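Glutathione S-transferase enzyme with thioredoxin-like domain (Xenorhabdus nematophila, PDB 4L8E) probably catalyses glutathione-dependent reactions as a dimeric member of the glutathione transferase family, binding glutathione in pockets of each subunit. Local coordinates at residues R121-Q124 / L125-F129. Sequence-based numbering, arbitrary orientation.
Sequences RTEQ and LQWLF
On the long helix 118-145, the carboxylate of Glu123 and the indole of Trp127 pair one turn apart. Trp127 NE1 donates to Glu123 OE2 over 3.0 Å with an N-H...O angle of 150°. The oxygen lies nearly in the ring plane, at the indole edge, whereas the donor reaches it from above the carboxylate plane. Glu123 reaches forward along the helix: CG lies anti to the backbone N (chi1 -176°) and the chain bends at chi2 (77°), bringing the carboxylate alongside the indole but steeply inclined to it. The same turn is tied by the backbone bond from Trp127 N to Glu123 O, 3.3 Å long, so Trp127 is bonded to Glu123 through both main chain and ring. This helix belongs to the all-helical C-terminal domain of the glutathione transferase fold and lines the dimer interface: Phe97 of the second subunit meets the Trp127 ring edge-to-face, and Phe129 stacks on Phe129 of that subunit.

Two residues earlier, Arg121 and Leu125 lie alongside each other, Arg121 CG touching Leu125 CD1 at 3.8 Å. The extended arginine continues past this methyl to hydrogen-bond Asn108 and the carbonyl of Ser115. The main chain joins the same two residues, Leu125 N to Arg121 O at 2.9 Å; the bonds from Gln126 N to Thr122 O and from Leu128 N to Gln124 O continue the helical i to i+4 pattern.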
loop_
_atom_site.group_PDB
_atom_site.type_symbol
_atom_site.label_atom_id
_atom_site.label_comp_id
_atom_site.label_asym_id
_atom_site.label_seq_id
_atom_site.Cartn_x
_atom_site.Cartn_y
_atom_site.Cartn_z
ATOM N N ARG A 121 -1.050 15.368 -8.651
ATOM C CA ARG A 121 -0.421 14.674 -7.543
ATOM C C ARG A 121 -1.314 13.569 -6.987
ATOM O O ARG A 121 -0.851 12.461 -6.689
ATOM C CB ARG A 121 -0.124 15.674 -6.430
ATOM C CG ARG A 121 0.640 15.121 -5.252
ATOM C CD ARG A 121 0.756 16.225 -4.187
ATOM N NE ARG A 121 1.538 15.807 -3.028
ATOM C CZ ARG A 121 2.855 15.923 -2.942
ATOM N NH1 ARG A 121 3.541 16.434 -3.957
ATOM N NH2 ARG A 121 3.483 15.524 -1.831
ATOM N N THR A 122 -2.588 13.898 -6.833
ATOM C CA THR A 122 -3.531 12.968 -6.233
ATOM C C THR A 122 -3.691 11.761 -7.152
ATOM O O THR A 122 -3.754 10.634 -6.685
ATOM C CB THR A 122 -4.849 13.638 -5.938
ATOM O OG1 THR A 122 -4.640 14.688 -4.988
ATOM C CG2 THR A 122 -5.862 12.639 -5.360
ATOM N N GLU A 123 -3.749 11.993 -8.459
ATOM C CA GLU A 123 -3.849 10.894 -9.413
ATOM C C GLU A 123 -2.618 10.004 -9.363
ATOM O O GLU A 123 -2.727 8.771 -9.341
ATOM C CB GLU A 123 -4.112 11.416 -10.829
ATOM C CG GLU A 123 -4.325 10.336 -11.848
ATOM C CD GLU A 123 -5.710 9.686 -11.813
ATOM O OE1 GLU A 123 -6.625 10.175 -11.090
ATOM O OE2 GLU A 123 -5.870 8.661 -12.529
ATOM N N GLN A 124 -1.433 10.613 -9.325
ATOM C CA GLN A 124 -0.198 9.850 -9.186
ATOM C C GLN A 124 -0.176 9.025 -7.911
ATOM O O GLN A 124 0.199 7.870 -7.932
ATOM C CB GLN A 124 1.000 10.795 -9.251
ATOM C CG GLN A 124 1.135 11.415 -10.594
ATOM C CD GLN A 124 2.079 12.576 -10.636
ATOM O OE1 GLN A 124 2.400 13.162 -9.612
ATOM N NE2 GLN A 124 2.509 12.942 -11.839
ATOM N N LEU A 125 -0.604 9.616 -6.800
ATOM C CA LEU A 125 -0.540 8.935 -5.522
ATOM C C LEU A 125 -1.573 7.799 -5.460
ATOM O O LEU A 125 -1.312 6.752 -4.871
ATOM C CB LEU A 125 -0.746 9.927 -4.382
ATOM C CG LEU A 125 0.424 10.881 -4.134
ATOM C CD1 LEU A 125 0.013 11.959 -3.173
ATOM C CD2 LEU A 125 1.639 10.100 -3.610
ATOM N N GLN A 126 -2.736 7.998 -6.065
ATOM C CA GLN A 126 -3.726 6.938 -6.120
ATOM C C GLN A 126 -3.111 5.683 -6.737
ATOM O O GLN A 126 -3.275 4.568 -6.249
ATOM C CB GLN A 126 -4.917 7.443 -6.939
ATOM C CG GLN A 126 -5.868 6.451 -7.461
ATOM C CD GLN A 126 -6.830 7.161 -8.400
ATOM O OE1 GLN A 126 -6.545 7.369 -9.591
ATOM N NE2 GLN A 126 -7.918 7.625 -7.853
ATOM N N TRP A 127 -2.386 5.869 -7.820
ATOM C CA TRP A 127 -1.780 4.741 -8.522
ATOM C C TRP A 127 -0.574 4.163 -7.781
ATOM O O TRP A 127 -0.335 2.962 -7.848
ATOM C CB TRP A 127 -1.474 5.108 -9.989
ATOM C CG TRP A 127 -2.718 5.203 -10.791
ATOM C CD1 TRP A 127 -3.321 6.332 -11.234
ATOM C CD2 TRP A 127 -3.563 4.108 -11.209
ATOM N NE1 TRP A 127 -4.487 6.020 -11.915
ATOM C CE2 TRP A 127 -4.646 4.657 -11.908
ATOM C CE3 TRP A 127 -3.484 2.715 -11.073
ATOM C CZ2 TRP A 127 -5.655 3.865 -12.474
ATOM C CZ3 TRP A 127 -4.486 1.938 -11.635
ATOM C CH2 TRP A 127 -5.556 2.517 -12.325
ATOM N N LEU A 128 0.205 5.006 -7.093
ATOM C CA LEU A 128 1.216 4.499 -6.160
ATOM C C LEU A 128 0.605 3.573 -5.110
ATOM O O LEU A 128 1.111 2.463 -4.861
ATOM C CB LEU A 128 1.949 5.658 -5.497
ATOM C CG LEU A 128 2.980 5.288 -4.421
ATOM C CD1 LEU A 128 4.126 4.494 -5.022
ATOM C CD2 LEU A 128 3.499 6.524 -3.725
ATOM N N PHE A 129 -0.439 4.044 -4.440
ATOM C CA PHE A 129 -1.119 3.216 -3.465
ATOM C C PHE A 129 -1.666 1.927 -4.090
ATOM O O PHE A 129 -1.593 0.844 -3.472
ATOM C CB PHE A 129 -2.216 4.012 -2.724
ATOM C CG PHE A 129 -1.697 4.826 -1.579
ATOM C CD1 PHE A 129 -1.547 4.240 -0.324
ATOM C CD2 PHE A 129 -1.384 6.175 -1.728
ATOM C CE1 PHE A 129 -1.077 4.982 0.776
ATOM C CE2 PHE A 129 -0.915 6.920 -0.655
ATOM C CZ PHE A 129 -0.772 6.322 0.608
#